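Local structure of 3-hydroxyisobutyryl-CoA hydrolase (Mycobacterium thermoresistibile, 4HDT) at residues 72-84 with 300-313. The protein probably hydrolyses 3-hydroxyisobutyryl-CoA (3-hydroxy-2-methylpropanoyl-CoA) to free 3-hydroxyisobutyrate and CoA, as a zinc-binding member of the crotonase-like family. Sequence-based numbering, arbitrary orientation.
Sequences DVVAIYHSAKADG and LKSHDLVEGIRAQL. With ZN (zinc ion), chain E.
A single knob-into-hole contact joins helix 73-81 to helix 303-313 of the crotonase-like fold: Tyr-77 sits among Val-306, Ile-309, Arg-310 and Leu-313. The axes approach to 9.7 Å, their directions 140° apart. With CG anti to the backbone N (chi1 174°), the tyrosine side chain reaches across the second helix. Its CB lies 3.5 Å from Ile-309 CG2, the two side chains running antiparallel as they pass, while CE1 meets Val-306 CG1 at 3.8 Å and CD2 meets Leu-313 CD1 at 3.9 Å. The OH end runs alongside the aliphatic CB and CG of Arg-310, whose NE is drawn into a salt bridge with Glu-307 OE1 (3.0 Å). Lys-81 folds back so that CE rests over one ring face near its rim and NZ makes a weak hydrogen bond to the hydroxyl. Further along, Ala-80 CB packs between Leu-300 CD2 (3.7 Å) and Val-306 CG2, and Leu-300 continues onto Ala-87 and Trp-91 of helix 85-103. His-78 takes no part in the packing and binds a zinc ion through ND1 (2.1 Å). Direct cohesion is therefore apolar, the one polar link being a water that donates to both Ala-80 O and Leu-300 O.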
ATOM      1  N   ASP A  72      -8.747   7.781   3.252  1.00 17.28           N
ATOM      2  CA  ASP A  72     -10.038   7.941   3.877  1.00 19.92           C
ATOM      3  C   ASP A  72     -11.123   7.252   3.035  1.00 21.44           C
ATOM      4  O   ASP A  72     -11.481   7.708   1.939  1.00 21.04           O
ATOM      5  CB  ASP A  72     -10.319   9.428   4.077  1.00 20.90           C
ATOM      6  CG  ASP A  72     -11.600   9.688   4.828  1.00 23.94           C
ATOM      7  OD1 ASP A  72     -12.595   9.034   4.515  1.00 25.15           O
ATOM      8  OD2 ASP A  72     -11.603  10.578   5.699  1.00 25.27           O
ATOM      9  N   VAL A  73     -11.602   6.103   3.528  1.00 23.22           N
ATOM     10  CA  VAL A  73     -12.562   5.273   2.768  1.00 24.94           C
ATOM     11  C   VAL A  73     -13.966   5.845   2.669  1.00 24.78           C
ATOM     12  O   VAL A  73     -14.667   5.531   1.711  1.00 24.75           O
ATOM     13  CB  VAL A  73     -12.675   3.806   3.292  1.00 26.30           C
ATOM     14  CG1 VAL A  73     -11.366   3.078   3.036  1.00 27.28           C
ATOM     15  CG2 VAL A  73     -13.099   3.773   4.762  1.00 28.00           C
ATOM     16  N   VAL A  74     -14.380   6.649   3.663  1.00 25.99           N
ATOM     17  CA  VAL A  74     -15.686   7.307   3.667  1.00 26.09           C
ATOM     18  C   VAL A  74     -15.825   8.200   2.430  1.00 25.57           C
ATOM     19  O   VAL A  74     -16.877   8.251   1.788  1.00 25.65           O
ATOM     20  CB  VAL A  74     -15.898   8.176   4.942  1.00 27.41           C
ATOM     21  CG1 VAL A  74     -17.202   8.949   4.871  1.00 28.89           C
ATOM     22  CG2 VAL A  74     -15.856   7.321   6.215  1.00 27.34           C
ATOM     23  N   ALA A  75     -14.769   8.936   2.113  1.00 23.67           N
ATOM     24  CA  ALA A  75     -14.822   9.853   0.983  1.00 22.53           C
ATOM     25  C   ALA A  75     -14.919   9.109  -0.365  1.00 21.67           C
ATOM     26  O   ALA A  75     -15.606   9.569  -1.302  1.00 22.00           O
ATOM     27  CB  ALA A  75     -13.594  10.750   1.030  1.00 22.49           C
ATOM     28  N   ILE A  76     -14.235   7.972  -0.481  1.00 20.60           N
ATOM     29  CA  ILE A  76     -14.291   7.172  -1.708  1.00 19.33           C
ATOM     30  C   ILE A  76     -15.707   6.620  -1.844  1.00 19.47           C
ATOM     31  O   ILE A  76     -16.284   6.603  -2.927  1.00 18.37           O
ATOM     32  CB  ILE A  76     -13.249   6.022  -1.697  1.00 18.92           C
ATOM     33  CG1 ILE A  76     -11.830   6.614  -1.640  1.00 18.79           C
ATOM     34  CG2 ILE A  76     -13.449   5.114  -2.897  1.00 18.48           C
ATOM     35  CD1 ILE A  76     -11.426   7.363  -2.891  1.00 18.92           C
ATOM     36  N   TYR A  77     -16.267   6.203  -0.721  1.00 19.84           N
ATOM     37  CA  TYR A  77     -17.617   5.650  -0.695  1.00 20.51           C
ATOM     38  C   TYR A  77     -18.617   6.692  -1.164  1.00 20.50           C
ATOM     39  O   TYR A  77     -19.407   6.438  -2.081  1.00 20.02           O
ATOM     40  CB  TYR A  77     -17.907   5.148   0.721  1.00 20.90           C
ATOM     41  CG  TYR A  77     -19.322   4.656   1.023  1.00 21.56           C
ATOM     42  CD1 TYR A  77     -19.826   3.505   0.420  1.00 21.44           C
ATOM     43  CD2 TYR A  77     -20.092   5.285   1.985  1.00 23.20           C
ATOM     44  CE1 TYR A  77     -21.082   3.023   0.721  1.00 23.02           C
ATOM     45  CE2 TYR A  77     -21.359   4.837   2.288  1.00 23.19           C
ATOM     46  CZ  TYR A  77     -21.848   3.701   1.663  1.00 24.15           C
ATOM     47  OH  TYR A  77     -23.106   3.253   1.975  1.00 26.29           O
ATOM     48  N   HIS A  78     -18.568   7.883  -0.587  1.00 20.97           N
ATOM     49  CA  HIS A  78     -19.500   8.926  -1.035  1.00 21.71           C
ATOM     50  C   HIS A  78     -19.329   9.274  -2.510  1.00 20.84           C
ATOM     51  O   HIS A  78     -20.317   9.542  -3.210  1.00 22.31           O
ATOM     52  CB  HIS A  78     -19.386  10.161  -0.147  1.00 23.62           C
ATOM     53  CG  HIS A  78     -19.836   9.914   1.263  1.00 26.05           C
ATOM     54  ND1 HIS A  78     -19.661  10.831   2.272  1.00 27.62           N
ATOM     55  CD2 HIS A  78     -20.423   8.834   1.838  1.00 27.75           C
ATOM     56  CE1 HIS A  78     -20.132  10.342   3.402  1.00 28.52           C
ATOM     57  NE2 HIS A  78     -20.588   9.125   3.169  1.00 28.30           N
ATOM     58  N   SER A  79     -18.081   9.265  -2.999  1.00 18.88           N
ATOM     59  CA  SER A  79     -17.859   9.558  -4.411  1.00 18.57           C
ATOM     60  C   SER A  79     -18.379   8.471  -5.357  1.00 19.03           C
ATOM     61  O   SER A  79     -18.956   8.753  -6.402  1.00 19.74           O
ATOM     62  CB  SER A  79     -16.355   9.811  -4.665  1.00 17.38           C
ATOM     63  OG  SER A  79     -16.122  10.214  -5.994  1.00 17.15           O
ATOM     64  N   ALA A  80     -18.144   7.219  -4.988  1.00 18.81           N
ATOM     65  CA  ALA A  80     -18.601   6.080  -5.787  1.00 20.08           C
ATOM     66  C   ALA A  80     -20.111   6.042  -5.896  1.00 22.36           C
ATOM     67  O   ALA A  80     -20.636   5.641  -6.924  1.00 24.34           O
ATOM     68  CB  ALA A  80     -18.088   4.765  -5.208  1.00 19.26           C
ATOM     69  N   LYS A  81     -20.800   6.482  -4.853  1.00 23.43           N
ATOM     70  CA  LYS A  81     -22.281   6.572  -4.903  1.00 25.75           C
ATOM     71  C   LYS A  81     -22.762   7.738  -5.782  1.00 27.55           C
ATOM     72  O   LYS A  81     -23.872   7.689  -6.342  1.00 30.10           O
ATOM     73  CB  LYS A  81     -22.870   6.590  -3.476  1.00 26.88           C
ATOM     74  CG  LYS A  81     -22.637   5.283  -2.708  1.00 27.21           C
ATOM     75  CD  LYS A  81     -23.536   5.122  -1.483  1.00 29.99           C
ATOM     76  CE  LYS A  81     -23.157   6.054  -0.332  1.00 30.46           C
ATOM     77  NZ  LYS A  81     -24.177   6.054   0.769  1.00 32.21           N
ATOM     78  N   ALA A  82     -21.915   8.760  -5.932  1.00 26.51           N
ATOM     79  CA  ALA A  82     -22.165   9.914  -6.794  1.00 28.46           C
ATOM     80  C   ALA A  82     -21.569   9.635  -8.173  1.00 29.13           C
ATOM     81  O   ALA A  82     -21.714   8.527  -8.664  1.00 31.52           O
ATOM     82  CB  ALA A  82     -21.558  11.165  -6.171  1.00 28.02           C
ATOM     83  N   ASP A  83     -20.843  10.579  -8.780  1.00 27.74           N
ATOM     84  CA  ASP A  83     -20.336  10.355 -10.124  1.00 27.60           C
ATOM     85  C   ASP A  83     -18.823  10.005 -10.182  1.00 24.94           C
ATOM     86  O   ASP A  83     -18.245   9.958 -11.270  1.00 25.15           O
ATOM     87  CB  ASP A  83     -20.729  11.534 -11.057  1.00 30.46           C
ATOM     88  CG  ASP A  83     -19.809  12.742 -10.945  1.00 30.90           C
ATOM     89  OD1 ASP A  83     -18.920  12.781 -10.077  1.00 31.35           O
ATOM     90  OD2 ASP A  83     -19.987  13.687 -11.764  1.00 35.17           O
ATOM     91  N   GLY A  84     -18.213   9.724  -9.028  1.00 22.02           N
ATOM     92  CA  GLY A  84     -16.798   9.294  -8.976  1.00 20.01           C
ATOM     93  C   GLY A  84     -15.745  10.406  -9.140  1.00 19.05           C
ATOM     94  O   GLY A  84     -14.541  10.160  -9.161  1.00 17.78           O
ATOM     95  N   LEU A 300     -14.906   1.955  -9.404  1.00 16.45           N
ATOM     96  CA  LEU A 300     -15.953   2.905  -9.009  1.00 16.97           C
ATOM     97  C   LEU A 300     -17.342   2.559  -9.545  1.00 17.75           C
ATOM     98  O   LEU A 300     -18.355   2.982  -8.982  1.00 19.09           O
ATOM     99  CB  LEU A 300     -15.609   4.332  -9.448  1.00 17.22           C
ATOM    100  CG  LEU A 300     -14.547   5.059  -8.690  1.00 16.92           C
ATOM    101  CD1 LEU A 300     -14.320   6.396  -9.423  1.00 17.43           C
ATOM    102  CD2 LEU A 300     -14.973   5.285  -7.224  1.00 16.73           C
ATOM    103  N   LYS A 301     -17.408   1.872 -10.676  1.00 18.28           N
ATOM    104  CA  LYS A 301     -18.663   1.457 -11.299  1.00 18.94           C
ATOM    105  C   LYS A 301     -19.170   0.113 -10.755  1.00 18.63           C
ATOM    106  O   LYS A 301     -20.252  -0.338 -11.100  1.00 19.73           O
ATOM    107  CB  LYS A 301     -18.507   1.379 -12.834  1.00 20.06           C
ATOM    108  N   SER A 302     -18.396  -0.513  -9.876  1.00 17.24           N
ATOM    109  CA  SER A 302     -18.741  -1.853  -9.375  1.00 16.91           C
ATOM    110  C   SER A 302     -19.702  -1.877  -8.182  1.00 17.12           C
ATOM    111  O   SER A 302     -19.668  -1.011  -7.321  1.00 17.05           O
ATOM    112  CB  SER A 302     -17.456  -2.604  -9.010  1.00 15.88           C
ATOM    113  OG  SER A 302     -16.839  -2.132  -7.795  1.00 14.73           O
ATOM    114  N   HIS A 303     -20.486  -2.949  -8.111  1.00 17.39           N
ATOM    115  CA  HIS A 303     -21.269  -3.271  -6.936  1.00 17.49           C
ATOM    116  C   HIS A 303     -20.361  -3.487  -5.725  1.00 16.32           C
ATOM    117  O   HIS A 303     -20.648  -3.020  -4.643  1.00 16.24           O
ATOM    118  CB  HIS A 303     -22.077  -4.543  -7.209  1.00 18.53           C
ATOM    119  CG  HIS A 303     -22.727  -5.131  -5.989  1.00 19.09           C
ATOM    120  ND1 HIS A 303     -22.054  -5.937  -5.098  1.00 18.78           N
ATOM    121  CD2 HIS A 303     -24.000  -5.043  -5.535  1.00 20.12           C
ATOM    122  CE1 HIS A 303     -22.890  -6.323  -4.147  1.00 19.55           C
ATOM    123  NE2 HIS A 303     -24.072  -5.787  -4.385  1.00 20.40           N
ATOM    124  N   ASP A 304     -19.271  -4.234  -5.898  1.00 15.44           N
ATOM    125  CA  ASP A 304     -18.540  -4.668  -4.726  1.00 14.54           C
ATOM    126  C   ASP A 304     -17.772  -3.571  -4.001  1.00 13.95           C
ATOM    127  O   ASP A 304     -17.563  -3.654  -2.812  1.00 13.52           O
ATOM    128  CB  ASP A 304     -17.605  -5.835  -5.051  1.00 14.12           C
ATOM    129  CG  ASP A 304     -18.331  -7.173  -5.114  1.00 14.75           C
ATOM    130  OD1 ASP A 304     -19.592  -7.192  -5.047  1.00 15.23           O
ATOM    131  OD2 ASP A 304     -17.646  -8.214  -5.216  1.00 14.57           O
ATOM    132  N   LEU A 305     -17.302  -2.544  -4.705  1.00 13.77           N
ATOM    133  CA  LEU A 305     -16.619  -1.462  -4.010  1.00 13.53           C
ATOM    134  C   LEU A 305     -17.552  -0.793  -2.994  1.00 14.35           C
ATOM    135  O   LEU A 305     -17.195  -0.609  -1.831  1.00 14.27           O
ATOM    136  CB  LEU A 305     -16.057  -0.431  -4.985  1.00 13.25           C
ATOM    137  CG  LEU A 305     -15.275   0.689  -4.303  1.00 12.75           C
ATOM    138  CD1 LEU A 305     -14.058   0.191  -3.550  1.00 12.20           C
ATOM    139  CD2 LEU A 305     -14.924   1.771  -5.305  1.00 12.80           C
ATOM    140  N   VAL A 306     -18.772  -0.481  -3.406  1.00 15.90           N
ATOM    141  CA  VAL A 306     -19.739   0.171  -2.516  1.00 17.03           C
ATOM    142  C   VAL A 306     -20.157  -0.762  -1.372  1.00 17.05           C
ATOM    143  O   VAL A 306     -20.173  -0.374  -0.197  1.00 16.88           O
ATOM    144  CB  VAL A 306     -20.938   0.682  -3.352  1.00 18.22           C
ATOM    145  CG1 VAL A 306     -22.086   1.140  -2.465  1.00 19.34           C
ATOM    146  CG2 VAL A 306     -20.463   1.789  -4.282  1.00 18.45           C
ATOM    147  N   GLU A 307     -20.478  -2.001  -1.723  1.00 17.71           N
ATOM    148  CA  GLU A 307     -20.893  -3.005  -0.763  1.00 18.09           C
ATOM    149  C   GLU A 307     -19.767  -3.267   0.232  1.00 17.75           C
ATOM    150  O   GLU A 307     -20.006  -3.388   1.446  1.00 17.83           O
ATOM    151  CB  GLU A 307     -21.318  -4.272  -1.504  1.00 18.96           C
ATOM    152  CG  GLU A 307     -21.660  -5.458  -0.608  1.00 19.62           C
ATOM    153  CD  GLU A 307     -22.835  -5.268   0.313  1.00 21.32           C
ATOM    154  OE1 GLU A 307     -23.513  -4.233   0.298  1.00 23.00           O
ATOM    155  OE2 GLU A 307     -23.128  -6.192   1.081  1.00 21.57           O
ATOM    156  N   GLY A 308     -18.536  -3.415  -0.289  1.00 17.10           N
ATOM    157  CA  GLY A 308     -17.377  -3.676   0.560  1.00 16.78           C
ATOM    158  C   GLY A 308     -17.111  -2.580   1.571  1.00 16.83           C
ATOM    159  O   GLY A 308     -16.949  -2.829   2.770  1.00 17.16           O
ATOM    160  N   ILE A 309     -17.106  -1.341   1.124  1.00 17.48           N
ATOM    161  CA  ILE A 309     -16.853  -0.254   2.037  1.00 18.12           C
ATOM    162  C   ILE A 309     -18.038  -0.103   2.983  1.00 19.60           C
ATOM    163  O   ILE A 309     -17.850   0.160   4.168  1.00 20.59           O
ATOM    164  CB  ILE A 309     -16.604   1.052   1.298  1.00 17.70           C
ATOM    165  CG1 ILE A 309     -15.302   0.995   0.468  1.00 16.90           C
ATOM    166  CG2 ILE A 309     -16.598   2.234   2.267  1.00 18.24           C
ATOM    167  CD1 ILE A 309     -15.121   2.176  -0.449  1.00 17.05           C
ATOM    168  N   ARG A 310     -19.266  -0.232   2.483  1.00 21.27           N
ATOM    169  CA  ARG A 310     -20.468  -0.171   3.344  0.50 22.97           C
ATOM    170  C   ARG A 310     -20.371  -1.137   4.516  1.00 24.23           C
ATOM    171  O   ARG A 310     -20.641  -0.787   5.675  1.00 24.29           O
ATOM    172  CB  ARG A 310     -21.742  -0.499   2.536  0.50 24.25           C
ATOM    173  CG  ARG A 310     -23.052  -0.376   3.326  0.50 25.36           C
ATOM    174  CD  ARG A 310     -24.141  -1.295   2.782  0.50 26.60           C
ATOM    175  NE  ARG A 310     -23.801  -2.710   2.891  0.50 26.66           N
ATOM    176  CZ  ARG A 310     -23.676  -3.356   4.045  0.50 27.43           C
ATOM    177  NH1 ARG A 310     -23.852  -2.703   5.186  0.50 28.33           N
ATOM    178  NH2 ARG A 310     -23.372  -4.647   4.065  0.50 27.74           N
ATOM    179  N   ALA A 311     -20.020  -2.383   4.207  1.00 23.82           N
ATOM    180  CA  ALA A 311     -19.938  -3.405   5.236  1.00 25.92           C
ATOM    181  C   ALA A 311     -18.897  -3.054   6.301  1.00 27.36           C
ATOM    182  O   ALA A 311     -19.127  -3.319   7.489  1.00 28.49           O
ATOM    183  CB  ALA A 311     -19.644  -4.761   4.629  1.00 25.67           C
ATOM    184  N   GLN A 312     -17.764  -2.494   5.880  1.00 29.24           N
ATOM    185  CA  GLN A 312     -16.714  -2.059   6.812  1.00 32.85           C
ATOM    186  C   GLN A 312     -17.244  -0.993   7.755  1.00 35.88           C
ATOM    187  O   GLN A 312     -17.021  -1.056   8.959  1.00 37.58           O
ATOM    188  CB  GLN A 312     -15.478  -1.528   6.062  1.00 32.41           C
ATOM    189  N   LEU A 313     -17.974  -0.022   7.208  1.00 37.56           N
ATOM    190  CA  LEU A 313     -18.505   1.085   8.009  1.00 39.82           C
ATOM    191  C   LEU A 313     -19.665   0.679   8.910  1.00 41.00           C
ATOM    192  O   LEU A 313     -19.740   1.138  10.043  1.00 42.27           O
ATOM    193  CB  LEU A 313     -18.974   2.217   7.110  1.00 39.02           C
ATOM    194  CG  LEU A 313     -17.909   2.866   6.233  1.00 39.98           C
ATOM    195  CD1 LEU A 313     -18.584   3.863   5.307  1.00 39.68           C
ATOM    196  CD2 LEU A 313     -16.811   3.526   7.054  1.00 40.90           C
TER
HETATM  197 ZN    ZN E 403     -18.843  12.723   2.403  1.00 36.52          ZN
HETATM  198  O   HOH W   1     -19.228   5.890  -9.751  1.00 37.32           O